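Local coordinates for endo-1,3-beta-glucanase, family GH16 (Zobellia galactanivorans, PDB 4CRQ), which probably cleaves internal beta-1,3-glucosidic bonds of laminarin, the chain here being the calcium-binding family 16 catalytic module of a longer enzyme, at residues D18-T23 with Q72-F77; W99-N104 with E195-L200. The protein carries 1 engineered substitution. All coordinates share one frame; numbering follows the deposited sequence.

Interaction 1 of 2, residues D18-T23 with Q72-F77; sequences DWVFET and QGRKSF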
loop_
_atom_site.group_PDB
_atom_site.type_symbol
_atom_site.label_atom_id
_atom_site.label_comp_id
_atom_site.label_asym_id
_atom_site.label_seq_id
_atom_site.Cartn_x
_atom_site.Cartn_y
_atom_site.Cartn_z
ATOM N N ASP A 18 2.550 -10.516 -12.563
ATOM C CA ASP A 18 3.197 -10.604 -11.227
ATOM C C ASP A 18 2.294 -10.336 -10.032
ATOM O O ASP A 18 2.767 -10.234 -8.913
ATOM C CB ASP A 18 4.474 -9.739 -11.211
ATOM C CG ASP A 18 5.467 -10.206 -12.235
ATOM O OD1 ASP A 18 5.779 -11.415 -12.224
ATOM O OD2 ASP A 18 5.924 -9.387 -13.059
ATOM N N TRP A 19 0.993 -10.254 -10.285
ATOM C CA TRP A 19 0.030 -10.007 -9.217
ATOM C C TRP A 19 -0.821 -11.187 -8.841
ATOM O O TRP A 19 -1.307 -11.921 -9.706
ATOM C CB TRP A 19 -0.889 -8.866 -9.623
ATOM C CG TRP A 19 -0.171 -7.569 -9.896
ATOM C CD1 TRP A 19 0.224 -7.061 -11.132
ATOM C CD2 TRP A 19 0.257 -6.554 -8.908
ATOM N NE1 TRP A 19 0.845 -5.841 -10.983
ATOM C CE2 TRP A 19 0.903 -5.480 -9.680
ATOM C CE3 TRP A 19 0.172 -6.430 -7.505
ATOM C CZ2 TRP A 19 1.433 -4.336 -9.063
ATOM C CZ3 TRP A 19 0.713 -5.279 -6.898
ATOM C CH2 TRP A 19 1.328 -4.254 -7.664
ATOM N N VAL A 20 -1.001 -11.346 -7.532
ATOM C CA VAL A 20 -1.868 -12.339 -6.889
ATOM C C VAL A 20 -2.977 -11.548 -6.221
ATOM O O VAL A 20 -2.711 -10.509 -5.572
ATOM C CB VAL A 20 -1.070 -13.164 -5.839
ATOM C CG1 VAL A 20 -1.959 -14.068 -4.986
ATOM C CG2 VAL A 20 0.016 -13.971 -6.540
ATOM N N PHE A 21 -4.210 -12.023 -6.346
ATOM C CA PHE A 21 -5.378 -11.343 -5.765
ATOM C C PHE A 21 -5.779 -12.031 -4.486
ATOM O O PHE A 21 -5.846 -13.255 -4.435
ATOM C CB PHE A 21 -6.520 -11.339 -6.781
ATOM C CG PHE A 21 -6.168 -10.577 -8.020
ATOM C CD1 PHE A 21 -5.479 -11.214 -9.076
ATOM C CD2 PHE A 21 -6.490 -9.215 -8.141
ATOM C CE1 PHE A 21 -5.123 -10.513 -10.230
ATOM C CE2 PHE A 21 -6.135 -8.510 -9.305
ATOM C CZ PHE A 21 -5.452 -9.157 -10.345
ATOM N N GLU A 22 -6.037 -11.236 -3.456
ATOM C CA GLU A 22 -6.521 -11.759 -2.171
ATOM C C GLU A 22 -8.036 -11.649 -2.133
ATOM O O GLU A 22 -8.622 -10.801 -2.817
ATOM C CB GLU A 22 -5.831 -11.049 -1.010
ATOM C CG GLU A 22 -4.367 -11.466 -0.951
ATOM C CD GLU A 22 -3.611 -10.799 0.150
ATOM O OE1 GLU A 22 -3.371 -9.594 0.060
ATOM O OE2 GLU A 22 -3.247 -11.522 1.108
ATOM N N THR A 23 -8.681 -12.511 -1.348
ATOM C CA THR A 23 -10.126 -12.493 -1.260
ATOM C C THR A 23 -10.541 -12.573 0.194
ATOM O O THR A 23 -9.748 -13.060 1.042
ATOM C CB THR A 23 -10.776 -13.678 -2.049
ATOM O OG1 THR A 23 -10.378 -14.902 -1.430
ATOM C CG2 THR A 23 -10.371 -13.765 -3.496
ATOM N N GLN A 72 3.643 -10.996 -4.006
ATOM C CA GLN A 72 4.245 -12.099 -3.230
ATOM C C GLN A 72 4.449 -13.383 -4.046
ATOM O O GLN A 72 3.491 -13.854 -4.679
ATOM C CB GLN A 72 3.433 -12.361 -1.959
ATOM C CG GLN A 72 4.017 -13.444 -1.057
ATOM C CD GLN A 72 3.190 -13.623 0.194
ATOM O OE1 GLN A 72 1.986 -13.340 0.195
ATOM N NE2 GLN A 72 3.823 -14.085 1.273
ATOM N N GLY A 73 5.682 -13.915 -4.038
ATOM C CA GLY A 73 6.033 -15.143 -4.772
ATOM C C GLY A 73 6.319 -14.959 -6.261
ATOM O O GLY A 73 6.694 -15.929 -6.957
ATOM N N ARG A 74 6.133 -13.732 -6.759
ATOM C CA ARG A 74 6.347 -13.409 -8.180
ATOM C C ARG A 74 7.388 -12.329 -8.373
ATOM O O ARG A 74 8.235 -12.459 -9.286
ATOM C CB ARG A 74 5.023 -13.052 -8.884
ATOM C CG ARG A 74 4.019 -14.177 -8.718
ATOM C CD ARG A 74 2.812 -14.082 -9.587
ATOM N NE ARG A 74 1.918 -15.225 -9.369
ATOM C CZ ARG A 74 0.778 -15.394 -10.033
ATOM N NH1 ARG A 74 0.400 -14.493 -10.956
ATOM N NH2 ARG A 74 0.017 -16.452 -9.788
ATOM N N LYS A 75 7.357 -11.285 -7.532
ATOM C CA LYS A 75 8.307 -10.205 -7.709
ATOM C C LYS A 75 8.633 -9.615 -6.364
ATOM O O LYS A 75 7.721 -9.246 -5.634
ATOM C CB LYS A 75 7.703 -9.181 -8.687
ATOM C CG LYS A 75 8.656 -8.251 -9.378
ATOM C CD LYS A 75 9.756 -8.863 -10.228
ATOM C CE LYS A 75 9.347 -9.702 -11.428
ATOM N NZ LYS A 75 10.587 -9.890 -12.259
ATOM N N SER A 76 9.918 -9.546 -6.022
ATOM C CA SER A 76 10.300 -8.945 -4.734
ATOM C C SER A 76 11.653 -8.265 -4.927
ATOM O O SER A 76 12.428 -8.607 -5.867
ATOM C CB SER A 76 10.304 -9.960 -3.572
ATOM O OG SER A 76 11.187 -11.022 -3.864
ATOM N N PHE A 77 11.909 -7.299 -4.046
ATOM C CA PHE A 77 13.032 -6.369 -4.182
ATOM C C PHE A 77 13.725 -6.155 -2.890
ATOM O O PHE A 77 13.062 -6.033 -1.856
ATOM C CB PHE A 77 12.513 -4.986 -4.716
ATOM C CG PHE A 77 11.660 -5.128 -5.943
ATOM C CD1 PHE A 77 12.255 -5.288 -7.236
ATOM C CD2 PHE A 77 10.249 -5.187 -5.826
ATOM C CE1 PHE A 77 11.450 -5.445 -8.362
ATOM C CE2 PHE A 77 9.449 -5.358 -6.961
ATOM C CZ PHE A 77 10.049 -5.494 -8.224
#
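Arg74 lays its side chain across the backbone of Asp18 and Trp19, and its guanidinium reaches the CG2 methyl of Val20. Arg74 CB sits 3.6 Å from Asp18 O, and Arg74 CD lies 3.8 Å from Asp18 C. An extended chain from CG to NE (chi3 179°) carries NE past Asp18, to the methyl of Val20. There Val20 CG2 covers one guanidinium face, offset toward its rim and 3.6 Å from Arg74 NE; the two side chains meet at about a right angle. The same methyl lies 3.9 Å from Gln72 O. Arg74 NH1 approaches Trp19 O at 3.3 Å, but with a poor angle for a hydrogen bond; its polar partner is Pro17 O, one residue before Asp18.

Asp18 has a second neighbour in Lys75. That chain is bent at chi2 and chi3 and brings its CE to 3.8 Å from Asp18 OD2, while Lys75 NZ remains 4.8 Å from the same oxygen. Asp18 OD2 instead accepts a hydrogen bond from Trp7 NE1. Trp19 points away from 72-77, into the interior of the family 16 beta-sandwich, packing on Ile198, Leu200 and Val227 and bonding through NE1 to Asp9. Strand 20-22 pairs with strand 62-70, so the contact joins this short strand to the loop that follows its partner strand.

The evidence points to shape and aliphatic packing, with no salt bridge formed. Asp18 O is buried here with no polar partner in the model, and the charged atoms stay apart, the carboxylate and guanidinium planes standing 80° to each other, so any attraction between Asp18 and either Arg74 or Lys75 is probably a general electrostatic one.

Interaction 2 of 2, residues W99-N104 with E195-L200; sequences WMLGNN and EFFILL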
loop_
_atom_site.group_PDB
_atom_site.type_symbol
_atom_site.label_atom_id
_atom_site.label_comp_id
_atom_site.label_asym_id
_atom_site.label_seq_id
_atom_site.Cartn_x
_atom_site.Cartn_y
_atom_site.Cartn_z
ATOM N N TRP A 99 1.969 -0.281 -0.650
ATOM C CA TRP A 99 2.877 -0.699 0.416
ATOM C C TRP A 99 3.670 -1.930 0.134
ATOM O O TRP A 99 3.570 -2.474 -0.969
ATOM C CB TRP A 99 2.087 -0.810 1.727
ATOM C CG TRP A 99 0.831 -1.665 1.709
ATOM C CD1 TRP A 99 -0.291 -1.562 0.879
ATOM C CD2 TRP A 99 0.522 -2.756 2.624
ATOM N NE1 TRP A 99 -1.239 -2.499 1.206
ATOM C CE2 TRP A 99 -0.806 -3.257 2.248
ATOM C CE3 TRP A 99 1.199 -3.361 3.683
ATOM C CZ2 TRP A 99 -1.412 -4.315 2.927
ATOM C CZ3 TRP A 99 0.585 -4.409 4.359
ATOM C CH2 TRP A 99 -0.692 -4.884 3.991
ATOM N N MET A 100 4.475 -2.372 1.103
ATOM C CA MET A 100 5.387 -3.507 0.892
ATOM C C MET A 100 5.497 -4.297 2.174
ATOM O O MET A 100 5.419 -3.727 3.270
ATOM C CB MET A 100 6.799 -3.020 0.510
ATOM C CG MET A 100 6.829 -2.051 -0.679
ATOM S SD MET A 100 8.499 -1.548 -1.124
ATOM C CE MET A 100 9.051 -2.980 -2.043
ATOM N N LEU A 101 5.671 -5.603 2.046
ATOM C CA LEU A 101 5.892 -6.495 3.204
ATOM C C LEU A 101 7.090 -7.402 2.967
ATOM O O LEU A 101 7.337 -7.791 1.818
ATOM C CB LEU A 101 4.657 -7.370 3.442
ATOM C CG LEU A 101 3.414 -6.733 4.092
ATOM C CD1 LEU A 101 2.179 -7.606 3.894
ATOM C CD2 LEU A 101 3.618 -6.427 5.567
ATOM N N GLY A 102 7.819 -7.789 4.022
ATOM C CA GLY A 102 8.966 -8.685 3.840
ATOM C C GLY A 102 8.517 -10.053 3.347
ATOM O O GLY A 102 7.495 -10.590 3.822
ATOM N N ASN A 103 9.262 -10.610 2.384
ATOM C CA ASN A 103 9.041 -12.003 1.922
ATOM C C ASN A 103 8.955 -13.005 3.057
ATOM O O ASN A 103 8.234 -14.007 2.956
ATOM C CB ASN A 103 10.179 -12.474 1.026
ATOM C CG ASN A 103 10.084 -11.950 -0.388
ATOM O OD1 ASN A 103 9.122 -11.261 -0.771
ATOM N ND2 ASN A 103 11.088 -12.276 -1.180
ATOM N N ASN A 104 9.696 -12.745 4.141
ATOM C CA ASN A 104 9.753 -13.715 5.254
ATOM C C ASN A 104 8.518 -13.716 6.182
ATOM O O ASN A 104 8.526 -14.390 7.227
ATOM C CB ASN A 104 11.068 -13.571 6.044
ATOM C CG ASN A 104 11.184 -12.245 6.792
ATOM O OD1 ASN A 104 10.329 -11.347 6.669
ATOM N ND2 ASN A 104 12.252 -12.112 7.563
ATOM N N GLU A 195 14.390 -8.939 1.210
ATOM C CA GLU A 195 13.510 -8.711 0.058
ATOM C C GLU A 195 12.064 -8.499 0.509
ATOM O O GLU A 195 11.576 -9.177 1.420
ATOM C CB GLU A 195 13.564 -9.850 -0.966
ATOM C CG GLU A 195 14.902 -9.937 -1.666
ATOM C CD GLU A 195 14.872 -10.705 -2.970
ATOM O OE1 GLU A 195 13.801 -10.984 -3.527
ATOM O OE2 GLU A 195 15.953 -11.030 -3.467
ATOM N N PHE A 196 11.393 -7.553 -0.145
ATOM C CA PHE A 196 9.993 -7.204 0.128
ATOM C C PHE A 196 9.161 -7.292 -1.150
ATOM O O PHE A 196 9.669 -6.967 -2.228
ATOM C CB PHE A 196 9.860 -5.749 0.673
ATOM C CG PHE A 196 10.234 -5.551 2.146
ATOM C CD1 PHE A 196 11.478 -5.942 2.677
ATOM C CD2 PHE A 196 9.316 -4.916 2.998
ATOM C CE1 PHE A 196 11.761 -5.731 4.029
ATOM C CE2 PHE A 196 9.592 -4.697 4.340
ATOM C CZ PHE A 196 10.820 -5.104 4.865
ATOM N N PHE A 197 7.897 -7.708 -1.055
ATOM C CA PHE A 197 6.973 -7.706 -2.204
ATOM C C PHE A 197 6.035 -6.479 -2.079
ATOM O O PHE A 197 5.953 -5.854 -0.999
ATOM C CB PHE A 197 6.201 -9.030 -2.341
ATOM C CG PHE A 197 5.356 -9.400 -1.135
ATOM C CD1 PHE A 197 4.013 -8.949 -1.014
ATOM C CD2 PHE A 197 5.884 -10.228 -0.110
ATOM C CE1 PHE A 197 3.226 -9.307 0.090
ATOM C CE2 PHE A 197 5.097 -10.580 1.009
ATOM C CZ PHE A 197 3.768 -10.118 1.101
ATOM N N ILE A 198 5.330 -6.133 -3.157
ATOM C CA ILE A 198 4.469 -4.939 -3.218
ATOM C C ILE A 198 2.974 -5.298 -3.088
ATOM O O ILE A 198 2.561 -6.387 -3.586
ATOM C CB ILE A 198 4.728 -4.213 -4.557
ATOM C CG1 ILE A 198 6.173 -3.680 -4.595
ATOM C CG2 ILE A 198 3.749 -3.030 -4.783
ATOM C CD1 ILE A 198 6.670 -3.206 -5.965
ATOM N N LEU A 199 2.192 -4.398 -2.471
ATOM C CA LEU A 199 0.735 -4.542 -2.360
ATOM C C LEU A 199 0.046 -3.248 -2.746
ATOM O O LEU A 199 0.580 -2.140 -2.529
ATOM C CB LEU A 199 0.308 -4.886 -0.912
ATOM C CG LEU A 199 0.949 -6.136 -0.272
ATOM C CD1 LEU A 199 2.153 -5.760 0.577
ATOM C CD2 LEU A 199 -0.049 -6.874 0.606
ATOM N N LEU A 200 -1.149 -3.414 -3.327
ATOM C CA LEU A 200 -2.087 -2.317 -3.590
ATOM C C LEU A 200 -3.442 -2.755 -3.096
ATOM O O LEU A 200 -3.861 -3.903 -3.339
ATOM C CB LEU A 200 -2.176 -2.035 -5.102
ATOM C CG LEU A 200 -0.991 -1.303 -5.724
ATOM C CD1 LEU A 200 -1.105 -1.438 -7.231
ATOM C CD2 LEU A 200 -0.917 0.169 -5.303
HETATM O O HOH W 1 11.960 -10.549 3.922
#
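Glu195 O is gripped twice: by Asn103 N at 2.9 Å, and by water 1, whose oxygen donates to Glu195 O over 2.9 Å and accepts from Asn104 N. These bonds close the end of an antiparallel strand pair, 94-102 with 196-204, within the beta-sandwich (jelly-roll) fold of family 16. Further along, Trp99 with Leu199 and Leu101 with Phe197 are hydrogen-bonded pairs, each joined by two backbone bonds; Leu199 N to Trp99 O, at 2.8 Å, is the shortest. Met100 with Ile198 is a non-hydrogen-bonded pair, their side chains side by side on the face of the sheet away from Trp99 and Leu101.

In Trp99, chi1 (53°) puts CG between the backbone N and the carbonyl carbon, and the second torsion then lays the indole over Leu199. Leu199 CB stands 3.7 Å from the centroid of the five-membered ring of Trp99, 17° off the ring normal, a CH-pi contact. Leu199 CD2 meets the six-membered ring, 3.7 Å from Trp99 CZ2. Trp99 NE1 bonds to Asn201, and its side chain also touches Glu115 and Asp117 of strand 115-117. An alanine in place of Trp99 would probably uncover Leu199 CB and CD2 and leave Asn201 OD1 without the indole N-H.

At the other end both phenylalanine rings lie against the opposite strand. Gly102 CA makes a CH-pi contact over the face of the Phe196 ring, 3.7 Å from its centroid and nearly on its normal. Leu101 CB makes an off-centre CH-pi contact with Phe197. Asn103 ND2 bonds to Ser76 OG, and the amide plane is nearly coplanar with the Phe197 ring, 16° apart, with Asn103 OD1 at the ring edge, 3.5 Å from Phe197 CD2.

Overall arrangement
Interactions 1 and 2 have centres about 9 Å apart, on the same side of the chain's centre, and are in series: interaction 1 closes at residue 77, before interaction 2 opens at residue 99. Pairing runs from strand 20-22 to 62-70, then to 196-204 and on to 94-102, so the two contacts sit at neighbouring places of one strand array. The loop 72-77 also meets 195-200 directly: Phe77 O lies 2.8 Å from Phe196 N, and Ser76 OG lies 2.6 Å from Glu195 OE1, both probable hydrogen bonds. A surface contact is thus continuous with a buried strand pair in the beta-sandwich of the catalytic module.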